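Side-chain contacts in MgGH51 (Meripilus giganteus, PDB 6ZPV), which probably releases terminal alpha-L-arabinofuranosyl groups from arabinose-containing polysaccharides and oligosaccharides, as a fungal alpha-L-arabinofuranosidase of glycoside hydrolase family 51: residues Gln236-Arg241 with Ala288-Tyr293; Val346-Glu351 with Tyr361-Phe366. One frame throughout, in Å; residues are numbered along the deposited sequence.

Contact 1: Gln236-Arg241 with Ala288-Tyr293; sequences QTTATR and AVWAGY. With NAG (2-acetamido-2-deoxy-beta-D-glucopyranose), chain D; SO4 (sulfate ion), chain Q.
Arg241 lays its aliphatic chain over one face of the Trp290 indole. CB sits above the five-membered ring, 3.4 Å from Trp290 NE1, and CD stands over the six-membered ring, 3.5 Å from its centroid and 12° off the normal, a CH-pi contact. The first torsion (chi1 73°) places Arg241 CG between the backbone N and the carbonyl carbon, and the chain then runs extended to NE, carrying the guanidinium past the ring. Its plane is tilted 49° from the indole, and CZ is too far for more than a weak cation-pi attraction. Polar bonds fix that end instead: NH1 gives a hydrogen bond of 2.9 Å to Thr238 O, in the guanidinium plane but from above the carbonyl plane, while NH2 reaches NAG O7 at 3.0 Å and also Gln311 OE1. On the opposite face of the indole lie the backbone nitrogens of Gly292 and Tyr293, and Trp290 NE1 donates to Glu234 O. Thr238 adds its methyl CG2 obliquely, 4.0 Å from Trp290 CH2; its OG1 holds a sulfate, probably from the crystallisation liquor, at SO4 O2 (2.7 Å). A leucine at Trp290 would probably deprive Arg241 of the broad surface beneath CB and CD and leave Glu234 O without this donor. Arginine suits its place because its methylenes can lie on the indole while its guanidinium reaches the glycan: the loops after strands 224-227 and 284-289, neighbours in the parallel barrel of this glycosidase, meet here beside a bound N-acetylglucosamine.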
ATOM      1  N   GLN A 236      15.880  -3.671  10.356  1.00 12.23           N
ATOM      2  CA  GLN A 236      17.316  -3.890  10.122  1.00 12.47           C
ATOM      3  C   GLN A 236      17.929  -4.788  11.222  1.00 12.63           C
ATOM      4  O   GLN A 236      18.955  -5.424  10.977  1.00 14.40           O
ATOM      5  CB  GLN A 236      18.008  -2.538  10.029  1.00 13.01           C
ATOM      6  CG  GLN A 236      19.451  -2.621   9.686  1.00 16.16           C
ATOM      7  CD  GLN A 236      19.740  -3.232   8.320  1.00 17.76           C
ATOM      8  OE1 GLN A 236      18.950  -3.104   7.346  1.00 20.09           O
ATOM      9  NE2 GLN A 236      20.854  -3.947   8.243  1.00 19.25           N
ATOM     10  N   THR A 237      17.333  -4.726  12.392  1.00 12.47           N
ATOM     11  CA  THR A 237      17.738  -5.443  13.613  1.00 12.61           C
ATOM     12  C   THR A 237      16.478  -5.891  14.313  1.00 11.86           C
ATOM     13  O   THR A 237      15.372  -5.412  14.013  1.00 12.43           O
ATOM     14  CB  THR A 237      18.524  -4.489  14.538  1.00 12.64           C
ATOM     15  OG1 THR A 237      17.643  -3.422  14.886  1.00 12.76           O
ATOM     16  CG2 THR A 237      19.834  -4.032  13.911  1.00 13.43           C
ATOM     17  N   THR A 238      16.613  -6.767  15.302  1.00 12.22           N
ATOM     18  CA  THR A 238      15.445  -7.192  16.103  1.00 12.73           C
ATOM     19  C   THR A 238      14.745  -5.950  16.632  1.00 11.96           C
ATOM     20  O   THR A 238      13.487  -5.855  16.608  1.00 12.39           O
ATOM     21  CB  THR A 238      15.885  -8.139  17.209  1.00 13.43           C
ATOM     22  OG1 THR A 238      16.506  -9.289  16.604  1.00 14.41           O
ATOM     23  CG2 THR A 238      14.733  -8.556  18.077  1.00 13.26           C
ATOM     24  N   ALA A 239      15.496  -4.977  17.154  1.00 12.26           N
ATOM     25  CA  ALA A 239      14.892  -3.810  17.796  1.00 12.43           C
ATOM     26  C   ALA A 239      14.122  -2.879  16.860  1.00 12.34           C
ATOM     27  O   ALA A 239      13.259  -2.136  17.361  1.00 13.40           O
ATOM     28  CB  ALA A 239      15.960  -2.990  18.507  1.00 13.67           C
ATOM     29  N   THR A 240      14.381  -2.955  15.584  1.00 11.88           N
ATOM     30  CA  THR A 240      13.747  -2.087  14.595  1.00 12.01           C
ATOM     31  C   THR A 240      12.663  -2.792  13.766  1.00 11.04           C
ATOM     32  O   THR A 240      12.142  -2.173  12.826  1.00 11.85           O
ATOM     33  CB  THR A 240      14.755  -1.358  13.717  1.00 12.13           C
ATOM     34  OG1 THR A 240      15.617  -2.320  13.086  1.00 13.05           O
ATOM     35  CG2 THR A 240      15.563  -0.318  14.500  1.00 13.21           C
ATOM     36  N   ARG A 241      12.291  -4.005  14.144  1.00 11.29           N
ATOM     37  CA  ARG A 241      11.212  -4.728  13.467  1.00 11.41           C
ATOM     38  C   ARG A 241       9.866  -3.988  13.627  1.00 10.70           C
ATOM     39  O   ARG A 241       9.661  -3.201  14.543  1.00 11.25           O
ATOM     40  CB  ARG A 241      11.109  -6.123  14.085  1.00 10.93           C
ATOM     41  CG  ARG A 241      10.489  -6.152  15.487  1.00 11.12           C
ATOM     42  CD  ARG A 241      10.662  -7.524  16.138  1.00 11.58           C
ATOM     43  NE  ARG A 241       9.969  -7.655  17.405  1.00 11.61           N
ATOM     44  CZ  ARG A 241      10.366  -7.167  18.576  1.00 11.48           C
ATOM     45  NH1 ARG A 241      11.522  -6.508  18.662  1.00 11.90           N
ATOM     46  NH2 ARG A 241       9.587  -7.286  19.640  1.00 12.10           N
ATOM     47  N   ALA A 288       1.049 -10.552   7.612  1.00  9.96           N
ATOM     48  CA  ALA A 288       2.356 -11.089   7.980  1.00  9.97           C
ATOM     49  C   ALA A 288       2.617 -10.866   9.485  1.00  9.72           C
ATOM     50  O   ALA A 288       2.176  -9.889  10.090  1.00 10.58           O
ATOM     51  CB  ALA A 288       3.462 -10.476   7.167  1.00 10.53           C
ATOM     52  N   VAL A 289       3.354 -11.851  10.031  1.00 10.07           N
ATOM     53  CA  VAL A 289       3.933 -11.757  11.375  1.00 10.12           C
ATOM     54  C   VAL A 289       5.447 -11.841  11.261  1.00 10.42           C
ATOM     55  O   VAL A 289       5.999 -12.607  10.476  1.00 11.20           O
ATOM     56  CB  VAL A 289       3.385 -12.810  12.351  1.00 10.51           C
ATOM     57  CG1 VAL A 289       1.918 -12.583  12.598  1.00 10.99           C
ATOM     58  CG2 VAL A 289       3.636 -14.255  11.917  1.00 10.92           C
ATOM     59  N   TRP A 290       6.122 -11.061  12.106  1.00 10.12           N
ATOM     60  CA  TRP A 290       7.580 -11.120  12.222  1.00 10.44           C
ATOM     61  C   TRP A 290       7.984 -12.488  12.750  1.00 10.88           C
ATOM     62  O   TRP A 290       7.318 -13.041  13.655  1.00 11.11           O
ATOM     63  CB  TRP A 290       8.034  -9.978  13.145  1.00 11.13           C
ATOM     64  CG  TRP A 290       9.528  -9.776  13.077  1.00 10.28           C
ATOM     65  CD1 TRP A 290      10.179  -9.032  12.128  1.00 10.35           C
ATOM     66  CD2 TRP A 290      10.544 -10.264  13.952  1.00 10.95           C
ATOM     67  NE1 TRP A 290      11.525  -9.054  12.325  1.00 10.76           N
ATOM     68  CE2 TRP A 290      11.779  -9.802  13.455  1.00 10.43           C
ATOM     69  CE3 TRP A 290      10.538 -10.972  15.166  1.00 11.14           C
ATOM     70  CZ2 TRP A 290      13.000 -10.035  14.102  1.00 11.70           C
ATOM     71  CZ3 TRP A 290      11.719 -11.219  15.827  1.00 11.49           C
ATOM     72  CH2 TRP A 290      12.953 -10.739  15.303  1.00 11.58           C
ATOM     73  N   ALA A 291       9.074 -13.042  12.208  1.00 10.66           N
ATOM     74  CA  ALA A 291       9.373 -14.480  12.413  1.00 10.64           C
ATOM     75  C   ALA A 291      10.795 -14.727  12.894  1.00 10.48           C
ATOM     76  O   ALA A 291      11.290 -15.836  12.720  1.00 11.37           O
ATOM     77  CB  ALA A 291       9.051 -15.264  11.166  1.00 12.38           C
ATOM     78  N   GLY A 292      11.415 -13.775  13.550  1.00 11.42           N
ATOM     79  CA  GLY A 292      12.741 -14.013  14.158  1.00 12.62           C
ATOM     80  C   GLY A 292      13.928 -13.705  13.290  1.00 12.82           C
ATOM     81  O   GLY A 292      15.048 -14.095  13.630  1.00 15.07           O
ATOM     82  N   TYR A 293      13.745 -13.006  12.178  1.00 12.01           N
ATOM     83  CA  TYR A 293      14.818 -12.570  11.259  1.00 12.21           C
ATOM     84  C   TYR A 293      14.676 -11.112  10.916  1.00 11.50           C
ATOM     85  O   TYR A 293      13.546 -10.633  10.693  1.00 11.82           O
ATOM     86  CB  TYR A 293      14.834 -13.452   9.985  1.00 12.64           C
ATOM     87  CG  TYR A 293      15.925 -13.087   9.028  1.00 12.53           C
ATOM     88  CD1 TYR A 293      17.237 -13.412   9.293  1.00 12.51           C
ATOM     89  CD2 TYR A 293      15.666 -12.431   7.844  1.00 12.86           C
ATOM     90  CE1 TYR A 293      18.248 -13.054   8.421  1.00 13.76           C
ATOM     91  CE2 TYR A 293      16.660 -12.101   6.951  1.00 13.69           C
ATOM     92  CZ  TYR A 293      17.975 -12.383   7.239  1.00 13.41           C
ATOM     93  OH  TYR A 293      18.996 -12.109   6.386  1.00 15.07           O
TER
HETATM   94  C1  NAG D   2       8.515  -6.127  25.513  1.00 14.94           C
HETATM   95  C2  NAG D   2       9.733  -7.011  25.414  1.00 17.31           C
HETATM   96  C3  NAG D   2      10.079  -7.533  26.848  1.00 18.79           C
HETATM   97  C4  NAG D   2      10.080  -6.398  27.844  1.00 18.97           C
HETATM   98  C5  NAG D   2       8.896  -5.470  27.778  1.00 18.14           C
HETATM   99  C6  NAG D   2       8.970  -4.213  28.678  1.00 24.98           C
HETATM  100  C7  NAG D   2       9.688  -8.253  23.263  1.00 18.53           C
HETATM  101  C8  NAG D   2       9.228  -9.453  22.530  1.00 20.30           C
HETATM  102  N2  NAG D   2       9.427  -8.157  24.582  1.00 16.74           N
HETATM  103  O3  NAG D   2      11.258  -8.263  26.784  1.00 20.55           O
HETATM  104  O4  NAG D   2      10.122  -6.963  29.189  1.00 22.13           O
HETATM  105  O5  NAG D   2       8.758  -5.055  26.405  1.00 17.80           O
HETATM  106  O6  NAG D   2      10.112  -3.431  28.124  1.00 30.64           O
HETATM  107  O7  NAG D   2      10.169  -7.368  22.563  1.00 19.69           O
HETATM  108  S   SO4 Q 727      19.925  -8.316  17.017  0.44 17.17           S
HETATM  109  O1  SO4 Q 727      20.110  -7.242  17.983  0.70 22.41           O
HETATM  110  O2  SO4 Q 727      18.985  -9.366  17.678  0.70 18.08           O
HETATM  111  O3  SO4 Q 727      21.204  -8.970  16.744  0.70 25.06           O
HETATM  112  O4  SO4 Q 727      19.393  -7.667  15.856  0.70 16.30           O

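Contact 2: Val346-Glu351 with Tyr361-Phe366; sequences VEVGNE and YRWHDF
Val348 points from its strand towards the helix and meets Trp363 and Phe366. Its CB already lies against the indole, 3.9 Å from both CE3 and CZ3 of Trp363. From there the side chain forks. CG1, set opposite the backbone N (chi1 178°), comes to 4.2 Å from Phe366 CB and also touches Trp363 CE3 at 4.1 Å. CG2, on the other branch, approaches Trp363 CZ3 at 3.8 Å, obliquely to the ring. The two side chains cross at about a right angle, and the valine fork thus spans the Trp363 ring and, about one turn further along the helix, the CB methylene of Phe366. A beta-branched residue suits an extended strand, and its compact fork fits the interval between strand and helix. Trp363 leaves the helix with CG trans to its own backbone N (chi1 168°), and this brings the benzo end of the indole back to the valine; NE1 is satisfied by Pro392 O. After Val348 the chain turns through Gly349, whose backbone angles would drive a CB against the carbonyl O of the preceding residue. The contact joins strand 345-348 to helix 359-373 in a right-handed beta-alpha-beta unit completed by strand 378-381, where Phe379 touches both Val348 and Trp363, while on the other flank Phe366 meets Ile309 of helix 306-320.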
ATOM      1  N   VAL A 346      -2.254 -16.036   7.277  1.00 10.62           N
ATOM      2  CA  VAL A 346      -1.147 -15.386   7.968  1.00 10.55           C
ATOM      3  C   VAL A 346       0.156 -15.833   7.320  1.00 10.98           C
ATOM      4  O   VAL A 346       0.354 -17.064   7.114  1.00 11.68           O
ATOM      5  CB  VAL A 346      -1.139 -15.628   9.494  1.00 11.27           C
ATOM      6  CG1 VAL A 346       0.185 -15.244  10.121  1.00 11.29           C
ATOM      7  CG2 VAL A 346      -2.324 -14.924  10.128  1.00 11.72           C
ATOM      8  N   GLU A 347       1.013 -14.863   7.000  1.00 10.63           N
ATOM      9  CA  GLU A 347       2.311 -15.166   6.385  1.00 10.31           C
ATOM     10  C   GLU A 347       3.403 -15.099   7.453  1.00 10.78           C
ATOM     11  O   GLU A 347       3.460 -14.142   8.245  1.00 10.89           O
ATOM     12  CB  GLU A 347       2.567 -14.180   5.223  1.00 10.70           C
ATOM     13  CG  GLU A 347       3.824 -14.489   4.432  1.00 10.56           C
ATOM     14  CD  GLU A 347       3.862 -13.872   3.056  1.00 11.10           C
ATOM     15  OE1 GLU A 347       2.907 -13.177   2.684  1.00 11.07           O
ATOM     16  OE2 GLU A 347       4.911 -14.120   2.339  1.00 11.39           O
ATOM     17  N   VAL A 348       4.271 -16.121   7.480  1.00 10.25           N
ATOM     18  CA  VAL A 348       5.253 -16.258   8.572  1.00 10.89           C
ATOM     19  C   VAL A 348       6.573 -15.664   8.067  1.00 10.75           C
ATOM     20  O   VAL A 348       7.362 -16.345   7.362  1.00 11.18           O
ATOM     21  CB  VAL A 348       5.343 -17.720   9.012  1.00 10.40           C
ATOM     22  CG1 VAL A 348       6.391 -17.893  10.111  1.00 11.21           C
ATOM     23  CG2 VAL A 348       3.977 -18.208   9.460  1.00 12.38           C
ATOM     24  N   GLY A 349       6.833 -14.404   8.414  1.00 10.02           N
ATOM     25  CA  GLY A 349       8.053 -13.733   7.972  1.00 10.47           C
ATOM     26  C   GLY A 349       7.896 -13.079   6.598  1.00 10.04           C
ATOM     27  O   GLY A 349       6.772 -12.917   6.097  1.00 10.83           O
ATOM     28  N   ASN A 350       9.038 -12.690   6.045  1.00 10.73           N
ATOM     29  CA  ASN A 350       9.100 -12.162   4.662  1.00 10.52           C
ATOM     30  C   ASN A 350      10.406 -12.668   4.066  1.00 10.77           C
ATOM     31  O   ASN A 350      11.500 -12.480   4.635  1.00 11.18           O
ATOM     32  CB  ASN A 350       9.103 -10.641   4.619  1.00 10.67           C
ATOM     33  CG  ASN A 350       9.161 -10.129   3.199  1.00 10.34           C
ATOM     34  OD1 ASN A 350       8.225 -10.394   2.433  1.00 10.62           O
ATOM     35  ND2 ASN A 350      10.249  -9.450   2.813  1.00 11.22           N
ATOM     36  N   GLU A 351      10.287 -13.307   2.881  1.00 10.69           N
ATOM     37  CA  GLU A 351      11.503 -13.662   2.100  1.00 11.33           C
ATOM     38  C   GLU A 351      12.515 -14.379   2.992  1.00 10.98           C
ATOM     39  O   GLU A 351      13.726 -14.104   2.934  1.00 11.91           O
ATOM     40  CB  GLU A 351      12.094 -12.471   1.366  1.00 11.55           C
ATOM     41  CG  GLU A 351      11.154 -11.914   0.294  1.00 11.49           C
ATOM     42  CD  GLU A 351      11.820 -11.075  -0.766  1.00 11.76           C
ATOM     43  OE1 GLU A 351      12.907 -10.478  -0.478  1.00 12.52           O
ATOM     44  OE2 GLU A 351      11.246 -10.999  -1.893  1.00 12.65           O
ATOM     45  N   TYR A 361      13.500 -24.078  11.989  1.00 12.92           N
ATOM     46  CA  TYR A 361      13.096 -24.037  13.400  1.00 12.81           C
ATOM     47  C   TYR A 361      12.180 -22.851  13.670  1.00 11.91           C
ATOM     48  O   TYR A 361      11.328 -22.918  14.546  1.00 12.81           O
ATOM     49  CB  TYR A 361      14.272 -24.144  14.394  1.00 13.92           C
ATOM     50  CG  TYR A 361      15.192 -22.944  14.533  1.00 14.08           C
ATOM     51  CD1 TYR A 361      14.762 -21.783  15.151  1.00 15.43           C
ATOM     52  CD2 TYR A 361      16.502 -22.970  14.104  1.00 15.28           C
ATOM     53  CE1 TYR A 361      15.623 -20.691  15.314  1.00 15.06           C
ATOM     54  CE2 TYR A 361      17.361 -21.905  14.244  1.00 15.03           C
ATOM     55  CZ  TYR A 361      16.934 -20.774  14.893  1.00 14.59           C
ATOM     56  OH  TYR A 361      17.821 -19.707  15.011  1.00 17.78           O
ATOM     57  N   ARG A 362      12.402 -21.726  12.981  1.00 11.32           N
ATOM     58  CA  ARG A 362      11.534 -20.565  13.181  1.00 11.28           C
ATOM     59  C   ARG A 362      10.087 -20.877  12.705  1.00 11.03           C
ATOM     60  O   ARG A 362       9.119 -20.667  13.471  1.00 11.54           O
ATOM     61  CB  ARG A 362      12.098 -19.307  12.531  1.00 11.24           C
ATOM     62  CG  ARG A 362      13.438 -18.904  13.124  1.00 11.44           C
ATOM     63  CD  ARG A 362      14.022 -17.612  12.551  1.00 11.27           C
ATOM     64  NE  ARG A 362      14.372 -17.684  11.129  1.00 11.54           N
ATOM     65  CZ  ARG A 362      13.787 -17.087  10.098  1.00 11.20           C
ATOM     66  NH1 ARG A 362      12.659 -16.398  10.235  1.00 10.85           N
ATOM     67  NH2 ARG A 362      14.342 -17.152   8.912  1.00 11.46           N
ATOM     68  N   TRP A 363       9.972 -21.352  11.479  1.00 11.36           N
ATOM     69  CA  TRP A 363       8.674 -21.841  10.978  1.00 11.24           C
ATOM     70  C   TRP A 363       8.110 -22.894  11.921  1.00 11.07           C
ATOM     71  O   TRP A 363       6.918 -22.828  12.289  1.00 11.91           O
ATOM     72  CB  TRP A 363       8.875 -22.455   9.572  1.00 11.11           C
ATOM     73  CG  TRP A 363       7.687 -23.232   9.072  1.00 11.42           C
ATOM     74  CD1 TRP A 363       7.460 -24.562   9.198  1.00 12.55           C
ATOM     75  CD2 TRP A 363       6.528 -22.694   8.408  1.00 11.29           C
ATOM     76  NE1 TRP A 363       6.250 -24.900   8.695  1.00 12.63           N
ATOM     77  CE2 TRP A 363       5.659 -23.771   8.194  1.00 11.79           C
ATOM     78  CE3 TRP A 363       6.114 -21.413   8.004  1.00 11.27           C
ATOM     79  CZ2 TRP A 363       4.426 -23.631   7.571  1.00 12.14           C
ATOM     80  CZ3 TRP A 363       4.897 -21.276   7.396  1.00 11.45           C
ATOM     81  CH2 TRP A 363       4.058 -22.374   7.176  1.00 12.09           C
ATOM     82  N   HIS A 364       8.871 -23.916  12.277  1.00 11.82           N
ATOM     83  CA  HIS A 364       8.297 -24.971  13.119  1.00 12.27           C
ATOM     84  C   HIS A 364       7.744 -24.382  14.411  1.00 11.79           C
ATOM     85  O   HIS A 364       6.597 -24.701  14.799  1.00 12.62           O
ATOM     86  CB  HIS A 364       9.351 -26.022  13.437  1.00 13.03           C
ATOM     87  CG  HIS A 364       8.824 -27.073  14.374  1.00 14.15           C
ATOM     88  ND1 HIS A 364       8.793 -26.897  15.754  1.00 16.00           N
ATOM     89  CD2 HIS A 364       8.199 -28.227  14.126  1.00 15.90           C
ATOM     90  CE1 HIS A 364       8.224 -27.971  16.313  1.00 17.10           C
ATOM     91  NE2 HIS A 364       7.865 -28.753  15.374  1.00 17.73           N
ATOM     92  N   ASP A 365       8.529 -23.565  15.075  1.00 12.14           N
ATOM     93  CA  ASP A 365       8.101 -23.132  16.420  1.00 12.08           C
ATOM     94  C   ASP A 365       6.950 -22.095  16.325  1.00 12.16           C
ATOM     95  O   ASP A 365       6.009 -22.179  17.095  1.00 12.24           O
ATOM     96  CB  ASP A 365       9.287 -22.593  17.223  1.00 13.07           C
ATOM     97  CG  ASP A 365      10.336 -23.653  17.557  1.00 14.40           C
ATOM     98  OD1 ASP A 365      10.134 -24.844  17.230  1.00 15.39           O
ATOM     99  OD2 ASP A 365      11.318 -23.284  18.218  1.00 17.84           O
ATOM    100  N   PHE A 366       7.041 -21.169  15.367  1.00 11.72           N
ATOM    101  CA  PHE A 366       5.931 -20.235  15.178  1.00 10.95           C
ATOM    102  C   PHE A 366       4.692 -20.953  14.772  1.00 11.15           C
ATOM    103  O   PHE A 366       3.639 -20.693  15.378  1.00 11.87           O
ATOM    104  CB  PHE A 366       6.284 -19.128  14.159  1.00 11.24           C
ATOM    105  CG  PHE A 366       6.977 -17.903  14.708  1.00 11.33           C
ATOM    106  CD1 PHE A 366       8.348 -17.905  14.923  1.00 11.71           C
ATOM    107  CD2 PHE A 366       6.242 -16.800  15.038  1.00 11.62           C
ATOM    108  CE1 PHE A 366       8.967 -16.788  15.462  1.00 11.78           C
ATOM    109  CE2 PHE A 366       6.862 -15.674  15.590  1.00 11.91           C
ATOM    110  CZ  PHE A 366       8.216 -15.670  15.781  1.00 11.32           C
TER

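Both contacts are buried and belong to the same parallel barrel, at or just beyond its neighbouring strands 284-289 and 345-348, with centres about 11 Å apart. Contact 2 is wholly apolar, its three touching residues all buried between a strand and its covering helix. Contact 1 joins two loops beyond strand ends; Arg241 and Trp290 are buried, but Thr238 is partly exposed and binds a sulfate, while the stacked arginine ends in a hydrogen bond to a glycan. They are tied directly: Val289 O pairs with Gly349 N at 2.9 Å, probably a hydrogen bond, and Arg362 NH1 reaches Ala291 O. Phe366 also packs by CE2 against Trp290 O, so the helix of contact 2 backs the loop of contact 1.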